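Local coordinates for N-acylhomoserine lactone dependent regulatory protein (Burkholderia cenocepacia, PDB 5L10) that probably acts as an N-acylhomoserine lactone-responsive transcription regulator of the LuxR family, represented by its N-terminal autoinducer-binding domain without the DNA-binding part, at residues 75-81 with 102-108; 113-119 with 132-138; 39-45 with 57-63. All coordinates share one frame; numbering follows the deposited sequence.

Contact 1 (75-81 with 102-108); sequences YVTIDPI and DTAFWHD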
loop_
_atom_site.group_PDB
_atom_site.type_symbol
_atom_site.label_atom_id
_atom_site.label_comp_id
_atom_site.label_asym_id
_atom_site.label_seq_id
_atom_site.Cartn_x
_atom_site.Cartn_y
_atom_site.Cartn_z
ATOM N N TYR A 75 -19.160 5.172 -17.673
ATOM C CA TYR A 75 -18.946 4.027 -16.796
ATOM C C TYR A 75 -18.393 4.412 -15.430
ATOM O O TYR A 75 -18.460 3.597 -14.504
ATOM C CB TYR A 75 -18.009 3.022 -17.464
ATOM C CG TYR A 75 -18.665 2.217 -18.559
ATOM C CD1 TYR A 75 -20.049 2.120 -18.641
ATOM C CD2 TYR A 75 -17.903 1.553 -19.510
ATOM C CE1 TYR A 75 -20.653 1.386 -19.639
ATOM C CE2 TYR A 75 -18.500 0.816 -20.514
ATOM C CZ TYR A 75 -19.875 0.736 -20.574
ATOM O OH TYR A 75 -20.475 0.005 -21.571
ATOM N N VAL A 76 -17.843 5.620 -15.278
ATOM C CA VAL A 76 -17.348 6.032 -13.966
ATOM C C VAL A 76 -18.489 6.092 -12.960
ATOM O O VAL A 76 -18.279 5.900 -11.755
ATOM C CB VAL A 76 -16.604 7.380 -14.065
ATOM C CG1 VAL A 76 -17.549 8.492 -14.514
ATOM C CG2 VAL A 76 -15.960 7.732 -12.731
ATOM N N THR A 77 -19.713 6.335 -13.434
ATOM C CA THR A 77 -20.859 6.421 -12.536
ATOM C C THR A 77 -21.159 5.074 -11.888
ATOM O O THR A 77 -21.555 5.014 -10.717
ATOM C CB THR A 77 -22.074 6.934 -13.308
ATOM O OG1 THR A 77 -21.833 8.280 -13.734
ATOM C CG2 THR A 77 -23.332 6.893 -12.448
ATOM N N ILE A 78 -20.953 3.982 -12.621
ATOM C CA ILE A 78 -21.441 2.672 -12.204
ATOM C C ILE A 78 -20.337 1.623 -12.245
ATOM O O ILE A 78 -20.622 0.422 -12.304
ATOM C CB ILE A 78 -22.633 2.245 -13.086
ATOM C CG1 ILE A 78 -22.309 2.439 -14.573
ATOM C CG2 ILE A 78 -23.874 3.039 -12.719
ATOM C CD1 ILE A 78 -21.587 1.272 -15.228
ATOM N N ASP A 79 -19.077 2.058 -12.219
ATOM C CA ASP A 79 -17.949 1.137 -12.327
ATOM C C ASP A 79 -17.988 0.104 -11.205
ATOM O O ASP A 79 -17.772 0.444 -10.036
ATOM C CB ASP A 79 -16.624 1.904 -12.301
ATOM C CG ASP A 79 -15.435 1.052 -12.737
ATOM O OD1 ASP A 79 -15.369 -0.144 -12.381
ATOM O OD2 ASP A 79 -14.554 1.591 -13.438
ATOM N N PRO A 80 -18.239 -1.167 -11.530
ATOM C CA PRO A 80 -18.355 -2.188 -10.476
ATOM C C PRO A 80 -17.058 -2.433 -9.738
ATOM O O PRO A 80 -17.084 -2.732 -8.537
ATOM C CB PRO A 80 -18.803 -3.442 -11.243
ATOM C CG PRO A 80 -19.146 -2.972 -12.635
ATOM C CD PRO A 80 -18.348 -1.743 -12.876
ATOM N N ILE A 81 -15.920 -2.329 -10.424
ATOM C CA ILE A 81 -14.634 -2.512 -9.762
ATOM C C ILE A 81 -14.405 -1.411 -8.734
ATOM O O ILE A 81 -13.962 -1.672 -7.610
ATOM C CB ILE A 81 -13.499 -2.558 -10.798
ATOM C CG1 ILE A 81 -13.739 -3.684 -11.801
ATOM C CG2 ILE A 81 -12.163 -2.740 -10.107
ATOM C CD1 ILE A 81 -12.868 -3.583 -13.033
ATOM N N ASP A 102 -24.264 -5.397 -14.097
ATOM C CA ASP A 102 -23.469 -4.442 -14.871
ATOM C C ASP A 102 -23.129 -5.008 -16.248
ATOM O O ASP A 102 -21.984 -4.971 -16.704
ATOM C CB ASP A 102 -22.205 -4.041 -14.112
ATOM C CG ASP A 102 -22.503 -3.532 -12.713
ATOM O OD1 ASP A 102 -23.085 -2.432 -12.585
ATOM O OD2 ASP A 102 -22.140 -4.226 -11.740
ATOM N N THR A 103 -24.157 -5.544 -16.911
ATOM C CA THR A 103 -23.944 -6.311 -18.133
ATOM C C THR A 103 -23.236 -5.483 -19.198
ATOM O O THR A 103 -22.324 -5.977 -19.871
ATOM C CB THR A 103 -25.281 -6.833 -18.651
ATOM O OG1 THR A 103 -25.970 -7.504 -17.589
ATOM C CG2 THR A 103 -25.066 -7.809 -19.798
ATOM N N ALA A 104 -23.628 -4.215 -19.354
ATOM C CA ALA A 104 -23.010 -3.374 -20.375
ATOM C C ALA A 104 -21.537 -3.123 -20.075
ATOM O O ALA A 104 -20.709 -3.083 -20.992
ATOM C CB ALA A 104 -23.761 -2.050 -20.493
ATOM N N PHE A 105 -21.191 -2.953 -18.798
ATOM C CA PHE A 105 -19.808 -2.665 -18.433
ATOM C C PHE A 105 -18.894 -3.830 -18.794
ATOM O O PHE A 105 -17.914 -3.669 -19.531
ATOM C CB PHE A 105 -19.724 -2.346 -16.940
ATOM C CG PHE A 105 -18.331 -2.073 -16.449
ATOM C CD1 PHE A 105 -17.811 -0.790 -16.479
ATOM C CD2 PHE A 105 -17.546 -3.096 -15.940
ATOM C CE1 PHE A 105 -16.534 -0.532 -16.016
ATOM C CE2 PHE A 105 -16.266 -2.845 -15.477
ATOM C CZ PHE A 105 -15.761 -1.561 -15.515
ATOM N N TRP A 106 -19.206 -5.022 -18.282
ATOM C CA TRP A 106 -18.360 -6.182 -18.530
ATOM C C TRP A 106 -18.369 -6.594 -19.999
ATOM O O TRP A 106 -17.383 -7.162 -20.484
ATOM C CB TRP A 106 -18.802 -7.341 -17.640
ATOM C CG TRP A 106 -18.615 -7.071 -16.173
ATOM C CD1 TRP A 106 -19.590 -6.988 -15.221
ATOM C CD2 TRP A 106 -17.372 -6.843 -15.495
ATOM N NE1 TRP A 106 -19.030 -6.726 -13.992
ATOM C CE2 TRP A 106 -17.671 -6.633 -14.133
ATOM C CE3 TRP A 106 -16.036 -6.794 -15.908
ATOM C CZ2 TRP A 106 -16.682 -6.379 -13.183
ATOM C CZ3 TRP A 106 -15.058 -6.542 -14.963
ATOM C CH2 TRP A 106 -15.385 -6.338 -13.616
ATOM N N HIS A 107 -19.465 -6.323 -20.716
ATOM C CA HIS A 107 -19.520 -6.619 -22.146
ATOM C C HIS A 107 -18.410 -5.896 -22.898
ATOM O O HIS A 107 -17.655 -6.510 -23.661
ATOM C CB HIS A 107 -20.895 -6.231 -22.698
ATOM C CG HIS A 107 -20.968 -6.192 -24.194
ATOM N ND1 HIS A 107 -21.195 -7.317 -24.958
ATOM C CD2 HIS A 107 -20.861 -5.161 -25.066
ATOM C CE1 HIS A 107 -21.218 -6.982 -26.237
ATOM N NE2 HIS A 107 -21.017 -5.679 -26.329
ATOM N N ASP A 108 -18.285 -4.587 -22.676
ATOM C CA ASP A 108 -17.248 -3.811 -23.344
ATOM C C ASP A 108 -15.855 -4.204 -22.858
ATOM O O ASP A 108 -14.907 -4.252 -23.649
ATOM C CB ASP A 108 -17.500 -2.320 -23.127
ATOM C CG ASP A 108 -18.693 -1.813 -23.911
ATOM O OD1 ASP A 108 -18.823 -2.184 -25.097
ATOM O OD2 ASP A 108 -19.503 -1.049 -23.346
HETATM O O HOH W 1 -22.943 -0.632 -10.539
#
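Pro80 and Phe105 anchor a buried, mostly apolar contact in the autoinducer-binding domain, where the turn entering helix 80-87 packs on the first turns of helix 103-111. The main interaction is a CH-pi contact: Pro80 CD stands over the Phe105 ring, 3.4 Å from its centroid and 9° off the normal. Proline suits this first turn of a helix, since it needs no N-H there and offers a rigid ring of CH groups. With CG anti to the backbone N (chi1 178°), the ring of Phe105 ends up against Pro80 and Tyr75. Its edge is turned to the face of Tyr75 in a T-shaped pair, centroids 5.4 Å apart and planes at 67°. Ile81 CD1 lies at the edge of the same phenyl ring, 4.3 Å from Phe105 CE2, while Ile81 CG1 packs 3.6 Å from Trp106 CH2, so one branched chain touches both aromatics.

Asp79 is the N-cap of helix 80-87, its OD1 accepting a weak bond from Ile81 N at 3.0 Å. Its other oxygen takes a hydrogen bond from Tyr70 and a weak one from a glycerol, probably from the crystallisation liquor, which may mark a place near the ligand pocket. At the more exposed border, one water donates to both Ile78 O, at 3.1 Å, and Asp102 OD1, at 2.7 Å.

Contact 2 (113-119 with 132-138); sequences GMRYGWS and LTLVRDT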
loop_
_atom_site.group_PDB
_atom_site.type_symbol
_atom_site.label_atom_id
_atom_site.label_comp_id
_atom_site.label_asym_id
_atom_site.label_seq_id
_atom_site.Cartn_x
_atom_site.Cartn_y
_atom_site.Cartn_z
ATOM N N GLY A 113 -10.222 -7.095 -24.216
ATOM C CA GLY A 113 -9.151 -7.724 -23.479
ATOM C C GLY A 113 -9.133 -7.448 -21.991
ATOM O O GLY A 113 -8.354 -8.086 -21.271
HETATM N N MSE A 114 -9.951 -6.521 -21.506
HETATM C CA MSE A 114 -10.064 -6.281 -20.071
HETATM C C MSE A 114 -10.833 -7.421 -19.413
HETATM O O MSE A 114 -11.963 -7.229 -18.967
HETATM C CB MSE A 114 -10.770 -4.952 -19.795
HETATM C CG MSE A 114 -10.093 -3.716 -20.375
HETATM SE SE MSE A 114 -8.462 -3.184 -19.435
HETATM C CE MSE A 114 -7.249 -3.766 -20.772
ATOM N N ARG A 115 -10.226 -8.604 -19.339
ATOM C CA ARG A 115 -10.959 -9.821 -19.009
ATOM C C ARG A 115 -10.680 -10.358 -17.612
ATOM O O ARG A 115 -11.623 -10.636 -16.866
ATOM C CB ARG A 115 -10.658 -10.900 -20.060
ATOM C CG ARG A 115 -11.143 -10.511 -21.446
ATOM C CD ARG A 115 -10.841 -11.559 -22.500
ATOM N NE ARG A 115 -11.438 -11.178 -23.777
ATOM C CZ ARG A 115 -11.441 -11.934 -24.870
ATOM N NH1 ARG A 115 -10.870 -13.131 -24.860
ATOM N NH2 ARG A 115 -12.018 -11.488 -25.975
ATOM N N TYR A 116 -9.416 -10.531 -17.233
ATOM C CA TYR A 116 -9.063 -11.152 -15.959
ATOM C C TYR A 116 -8.171 -10.189 -15.190
ATOM O O TYR A 116 -6.991 -10.023 -15.521
ATOM C CB TYR A 116 -8.383 -12.497 -16.184
ATOM C CG TYR A 116 -9.017 -13.274 -17.308
ATOM C CD1 TYR A 116 -10.294 -13.804 -17.176
ATOM C CD2 TYR A 116 -8.346 -13.463 -18.508
ATOM C CE1 TYR A 116 -10.883 -14.509 -18.212
ATOM C CE2 TYR A 116 -8.926 -14.168 -19.545
ATOM C CZ TYR A 116 -10.192 -14.688 -19.392
ATOM O OH TYR A 116 -10.769 -15.388 -20.425
ATOM N N GLY A 117 -8.732 -9.563 -14.161
ATOM C CA GLY A 117 -8.129 -8.397 -13.553
ATOM C C GLY A 117 -7.839 -8.562 -12.076
ATOM O O GLY A 117 -8.479 -9.353 -11.379
ATOM N N TRP A 118 -6.858 -7.797 -11.609
ATOM C CA TRP A 118 -6.504 -7.673 -10.201
ATOM C C TRP A 118 -6.525 -6.180 -9.897
ATOM O O TRP A 118 -5.760 -5.416 -10.495
ATOM C CB TRP A 118 -5.126 -8.285 -9.936
ATOM C CG TRP A 118 -4.661 -8.274 -8.512
ATOM C CD1 TRP A 118 -4.728 -9.306 -7.624
ATOM C CD2 TRP A 118 -4.030 -7.189 -7.820
ATOM N NE1 TRP A 118 -4.190 -8.930 -6.417
ATOM C CE2 TRP A 118 -3.754 -7.634 -6.511
ATOM C CE3 TRP A 118 -3.675 -5.884 -8.177
ATOM C CZ2 TRP A 118 -3.139 -6.818 -5.553
ATOM C CZ3 TRP A 118 -3.064 -5.073 -7.226
ATOM C CH2 TRP A 118 -2.801 -5.546 -5.930
ATOM N N SER A 119 -7.418 -5.753 -9.007
ATOM C CA SER A 119 -7.586 -4.334 -8.721
ATOM C C SER A 119 -7.465 -4.065 -7.228
ATOM O O SER A 119 -8.020 -4.804 -6.409
ATOM C CB SER A 119 -8.940 -3.826 -9.225
ATOM O OG SER A 119 -8.989 -3.810 -10.640
ATOM N N LEU A 132 -5.253 0.855 -8.694
ATOM C CA LEU A 132 -4.357 0.152 -9.601
ATOM C C LEU A 132 -5.050 -1.110 -10.087
ATOM O O LEU A 132 -5.560 -1.893 -9.279
ATOM C CB LEU A 132 -3.036 -0.210 -8.921
ATOM C CG LEU A 132 -2.096 -1.069 -9.779
ATOM C CD1 LEU A 132 -1.510 -0.266 -10.941
ATOM C CD2 LEU A 132 -0.992 -1.689 -8.935
ATOM N N THR A 133 -5.071 -1.301 -11.403
ATOM C CA THR A 133 -5.750 -2.434 -12.016
ATOM C C THR A 133 -4.772 -3.151 -12.935
ATOM O O THR A 133 -4.213 -2.537 -13.851
ATOM C CB THR A 133 -6.989 -1.971 -12.786
ATOM O OG1 THR A 133 -7.940 -1.419 -11.868
ATOM C CG2 THR A 133 -7.627 -3.124 -13.512
ATOM N N LEU A 134 -4.556 -4.438 -12.679
ATOM C CA LEU A 134 -3.681 -5.278 -13.488
ATOM C C LEU A 134 -4.540 -6.307 -14.209
ATOM O O LEU A 134 -5.233 -7.102 -13.564
ATOM C CB LEU A 134 -2.629 -5.967 -12.621
ATOM C CG LEU A 134 -1.828 -5.050 -11.702
ATOM C CD1 LEU A 134 -0.843 -5.859 -10.873
ATOM C CD2 LEU A 134 -1.119 -3.976 -12.511
ATOM N N VAL A 135 -4.500 -6.294 -15.539
ATOM C CA VAL A 135 -5.382 -7.133 -16.340
ATOM C C VAL A 135 -4.560 -7.968 -17.310
ATOM O O VAL A 135 -3.617 -7.469 -17.933
ATOM C CB VAL A 135 -6.423 -6.294 -17.111
ATOM C CG1 VAL A 135 -7.497 -7.198 -17.681
ATOM C CG2 VAL A 135 -7.034 -5.242 -16.208
ATOM N N ARG A 136 -4.924 -9.240 -17.432
ATOM C CA ARG A 136 -4.431 -10.112 -18.487
ATOM C C ARG A 136 -5.591 -10.502 -19.395
ATOM O O ARG A 136 -6.745 -10.573 -18.959
ATOM C CB ARG A 136 -3.756 -11.364 -17.913
ATOM C CG ARG A 136 -4.236 -11.751 -16.527
ATOM C CD ARG A 136 -3.298 -12.764 -15.904
ATOM N NE ARG A 136 -3.369 -14.053 -16.580
ATOM C CZ ARG A 136 -2.469 -15.019 -16.441
ATOM N NH1 ARG A 136 -1.416 -14.835 -15.658
ATOM N NH2 ARG A 136 -2.615 -16.164 -17.094
ATOM N N ASP A 137 -5.278 -10.749 -20.666
ATOM C CA ASP A 137 -6.288 -11.030 -21.678
ATOM C C ASP A 137 -6.358 -12.496 -22.075
ATOM O O ASP A 137 -7.192 -12.856 -22.911
ATOM C CB ASP A 137 -6.027 -10.180 -22.927
ATOM C CG ASP A 137 -4.669 -10.464 -23.552
ATOM O OD1 ASP A 137 -3.838 -11.128 -22.897
ATOM O OD2 ASP A 137 -4.429 -10.016 -24.695
ATOM N N THR A 138 -5.515 -13.353 -21.503
ATOM C CA THR A 138 -5.360 -14.721 -21.984
ATOM C C THR A 138 -6.075 -15.740 -21.102
ATOM O O THR A 138 -6.961 -16.459 -21.571
ATOM C CB THR A 138 -3.869 -15.067 -22.078
ATOM O OG1 THR A 138 -3.202 -14.607 -20.893
ATOM C CG2 THR A 138 -3.248 -14.418 -23.315
#
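Strands 116-123 and 129-136 form an antiparallel beta hairpin within the central sheet of the domain, and this contact is the part of it remote from the turn. Tyr116 with Arg136 and Trp118 with Leu134 are its hydrogen-bonded pairs. Each has two backbone bonds, such as Arg136 N to Tyr116 O at 2.9 Å and Leu134 N to Trp118 O at 2.7 Å. Between them Gly117 faces Val135 in a non-hydrogen-bonded pair.

The two sheet faces differ in character. On one, Trp118 and Leu134 lie side by side pointing the same way, with Leu134 CD1 3.9 Å from Trp118 CE3; large apolar groups suit this face because helix 143-169 packs on it through Cys153. CG anti to the backbone N (chi1 -178°) lays the indole beside Leu134, and Leu132 CD2 meets its edge.

Val135, on the other face, meets with CG2 the selenium of selenomethionine Met114, at the centre of an inverse gamma turn before the strand, at 4.1 Å. Farther along, Ser119 OG also bonds Trp94 NE1, and Thr133 OG1 a glycerol, probably from the crystallisation liquor. Small hydroxyl residues suit this non-hydrogen-bonded pair, whose close backbones (CA-CA 4.2 Å) let Ser119 OG and Thr133 OG1 share a hydrogen bond of 2.9 Å.

Contact 3 (39-45 with 57-63); sequences RYCVYGL and QIVGNHP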
loop_
_atom_site.group_PDB
_atom_site.type_symbol
_atom_site.label_atom_id
_atom_site.label_comp_id
_atom_site.label_asym_id
_atom_site.label_seq_id
_atom_site.Cartn_x
_atom_site.Cartn_y
_atom_site.Cartn_z
ATOM N N ARG A 39 -0.795 -8.154 -19.143
ATOM C CA ARG A 39 -0.576 -7.392 -20.367
ATOM C C ARG A 39 -0.928 -5.923 -20.178
ATOM O O ARG A 39 -0.269 -5.040 -20.740
ATOM C CB ARG A 39 -1.395 -7.986 -21.511
ATOM C CG ARG A 39 -1.566 -7.035 -22.672
ATOM C CD ARG A 39 -1.872 -7.754 -23.949
ATOM N NE ARG A 39 -2.039 -6.812 -25.046
ATOM C CZ ARG A 39 -1.973 -7.149 -26.328
ATOM N NH1 ARG A 39 -1.733 -8.407 -26.667
ATOM N NH2 ARG A 39 -2.139 -6.228 -27.267
ATOM N N TYR A 40 -1.953 -5.640 -19.380
ATOM C CA TYR A 40 -2.479 -4.292 -19.232
ATOM C C TYR A 40 -2.341 -3.807 -17.796
ATOM O O TYR A 40 -2.590 -4.555 -16.844
ATOM C CB TYR A 40 -3.935 -4.243 -19.654
ATOM C CG TYR A 40 -4.161 -4.548 -21.115
ATOM C CD1 TYR A 40 -3.780 -3.645 -22.096
ATOM C CD2 TYR A 40 -4.783 -5.728 -21.513
ATOM C CE1 TYR A 40 -3.999 -3.911 -23.436
ATOM C CE2 TYR A 40 -5.015 -5.997 -22.847
ATOM C CZ TYR A 40 -4.617 -5.086 -23.803
ATOM O OH TYR A 40 -4.835 -5.351 -25.134
ATOM N N CYS A 41 -1.955 -2.542 -17.654
ATOM C CA CYS A 41 -1.755 -1.911 -16.356
ATOM C C CYS A 41 -2.386 -0.530 -16.397
ATOM O O CYS A 41 -1.957 0.326 -17.176
ATOM C CB CYS A 41 -0.265 -1.818 -16.017
ATOM S SG CYS A 41 0.093 -0.822 -14.568
ATOM N N VAL A 42 -3.404 -0.314 -15.571
ATOM C CA VAL A 42 -4.199 0.907 -15.597
ATOM C C VAL A 42 -4.250 1.484 -14.191
ATOM O O VAL A 42 -4.394 0.741 -13.213
ATOM C CB VAL A 42 -5.627 0.639 -16.117
ATOM C CG1 VAL A 42 -6.385 1.943 -16.312
ATOM C CG2 VAL A 42 -5.590 -0.165 -17.402
ATOM N N TYR A 43 -4.142 2.810 -14.088
ATOM C CA TYR A 43 -4.292 3.493 -12.810
ATOM C C TYR A 43 -5.335 4.590 -12.939
ATOM O O TYR A 43 -5.307 5.370 -13.897
ATOM C CB TYR A 43 -2.972 4.091 -12.314
ATOM C CG TYR A 43 -3.018 4.392 -10.835
ATOM C CD1 TYR A 43 -2.836 3.381 -9.902
ATOM C CD2 TYR A 43 -3.275 5.676 -10.370
ATOM C CE1 TYR A 43 -2.891 3.640 -8.546
ATOM C CE2 TYR A 43 -3.332 5.946 -9.013
ATOM C CZ TYR A 43 -3.137 4.922 -8.107
ATOM O OH TYR A 43 -3.190 5.172 -6.756
ATOM N N GLY A 44 -6.244 4.651 -11.972
ATOM C CA GLY A 44 -7.268 5.674 -11.970
ATOM C C GLY A 44 -7.314 6.476 -10.686
ATOM O O GLY A 44 -7.361 5.908 -9.590
ATOM N N LEU A 45 -7.307 7.799 -10.807
ATOM C CA LEU A 45 -7.396 8.695 -9.660
ATOM C C LEU A 45 -8.776 9.338 -9.667
ATOM O O LEU A 45 -9.094 10.128 -10.563
ATOM C CB LEU A 45 -6.291 9.748 -9.704
ATOM C CG LEU A 45 -6.308 10.790 -8.581
ATOM C CD1 LEU A 45 -6.172 10.132 -7.213
ATOM C CD2 LEU A 45 -5.215 11.826 -8.791
ATOM N N GLN A 57 -9.494 10.347 -13.470
ATOM C CA GLN A 57 -8.288 10.482 -14.272
ATOM C C GLN A 57 -7.675 9.103 -14.477
ATOM O O GLN A 57 -7.437 8.375 -13.510
ATOM C CB GLN A 57 -7.288 11.418 -13.596
ATOM C CG GLN A 57 -5.927 11.422 -14.261
ATOM C CD GLN A 57 -5.054 12.569 -13.802
ATOM O OE1 GLN A 57 -4.379 13.202 -14.609
ATOM N NE2 GLN A 57 -5.056 12.839 -12.503
ATOM N N ILE A 58 -7.425 8.744 -15.733
ATOM C CA ILE A 58 -7.010 7.391 -16.089
ATOM C C ILE A 58 -5.706 7.456 -16.868
ATOM O O ILE A 58 -5.627 8.134 -17.899
ATOM C CB ILE A 58 -8.080 6.659 -16.913
ATOM C CG1 ILE A 58 -9.379 6.542 -16.116
ATOM C CG2 ILE A 58 -7.573 5.289 -17.336
ATOM C CD1 ILE A 58 -10.541 5.969 -16.906
ATOM N N VAL A 59 -4.691 6.745 -16.383
ATOM C CA VAL A 59 -3.471 6.491 -17.137
ATOM C C VAL A 59 -3.284 4.983 -17.227
ATOM O O VAL A 59 -3.664 4.237 -16.317
ATOM C CB VAL A 59 -2.231 7.166 -16.504
ATOM C CG1 VAL A 59 -2.425 8.670 -16.440
ATOM C CG2 VAL A 59 -1.956 6.606 -15.121
ATOM N N GLY A 60 -2.713 4.532 -18.336
ATOM C CA GLY A 60 -2.462 3.114 -18.505
ATOM C C GLY A 60 -2.124 2.777 -19.938
ATOM O O GLY A 60 -2.211 3.612 -20.842
ATOM N N ASN A 61 -1.724 1.516 -20.130
ATOM C CA ASN A 61 -1.479 0.962 -21.454
ATOM C C ASN A 61 -2.655 0.133 -21.958
ATOM O O ASN A 61 -2.472 -0.741 -22.812
ATOM C CB ASN A 61 -0.194 0.126 -21.459
ATOM C CG ASN A 61 -0.180 -0.946 -20.387
ATOM O OD1 ASN A 61 -1.222 -1.346 -19.870
ATOM N ND2 ASN A 61 1.013 -1.422 -20.048
ATOM N N HIS A 62 -3.853 0.390 -21.438
ATOM C CA HIS A 62 -5.073 -0.267 -21.878
ATOM C C HIS A 62 -5.396 0.120 -23.321
ATOM O O HIS A 62 -4.843 1.085 -23.853
ATOM C CB HIS A 62 -6.223 0.125 -20.955
ATOM C CG HIS A 62 -6.394 1.606 -20.819
ATOM N ND1 HIS A 62 -5.602 2.369 -19.989
ATOM C CD2 HIS A 62 -7.245 2.467 -21.425
ATOM C CE1 HIS A 62 -5.966 3.637 -20.081
ATOM N NE2 HIS A 62 -6.961 3.723 -20.945
ATOM N N PRO A 63 -6.292 -0.620 -23.981
ATOM C CA PRO A 63 -6.738 -0.209 -25.316
ATOM C C PRO A 63 -7.421 1.148 -25.271
ATOM O O PRO A 63 -8.252 1.418 -24.401
ATOM C CB PRO A 63 -7.719 -1.314 -25.720
ATOM C CG PRO A 63 -7.320 -2.481 -24.909
ATOM C CD PRO A 63 -6.866 -1.921 -23.603
#
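Asn61 OD1 accepts a hydrogen bond from Cys41 N at 2.6 Å, nearly straight at 166° and lying in the carbonyl plane on a lone pair. The backbone of the same asparagine completes the pair, Asn61 N donating to Cys41 O at 3.2 Å. Its CG sits between the backbone N and the carbonyl carbon (chi1 54°), which brings the amide within bonding distance of Cys41 N and lets the side chain stand in for a main-chain carbonyl where segment 57-63 leaves regular strand geometry. Asparagine suits the spot because its short amide has an acceptor at just this reach.

Beyond this point the two segments run as a regular beta hairpin of strands 40-46 and 56-60, the latter an outermost strand of the antiparallel sheet in this chain. Tyr43 with Val59 and Leu45 with Gln57 are the hydrogen-bonded pairs, Tyr43 N reaching Val59 O at 2.7 Å. Val42 stands opposite Gly60, whose lack of a side chain leaves room for the Cys41 carbonyl. Val42 uses both methyls: CG1 packs on Ile58 CG2 at 3.7 Å, and CG2 meets His62 CB at 3.6 Å. Histidine adds a polar end to this apolar footing, as His62 NE2 is hydrogen-bonded to Glu67. On the other face Tyr43 CB touches Val59 CG2, while its ring leads away to helix 143-169 and its hydroxyl bonds His161.

At the same end as the Asn61 bonds, Arg39 and Tyr40 both face Val135 in a classic beta bulge. Pro63 CD lies over one face of the Tyr40 ring, 3.5 Å from CE1, and Asn61 O approaches the ring edge 3.3 Å from CD1.

Overall arrangement
Contacts 2 and 3 belong to one antiparallel sheet, strand 129-136 lying beside strand 40-46. Thr133 N to Val42 O, at 2.8 Å, is a probable hydrogen bond between them, and Met114 packs against Tyr40 and Pro63. Both hairpins rely on paired backbone bonds and are partly buried, with helix 143-169 over one face. Contact 1 is farther from the chain centre, about 15 Å against 8 and 6 Å, yet buried; it joins a loop and the start of helix 80-87 to the start of helix 103-111 through rings and a proline instead of strand pairing. It meets contact 2 where Ile81 CG2 lies 3.4 Å from Ser119 OG, whereas contact 3 stays about 7 Å away from it at the nearest atoms.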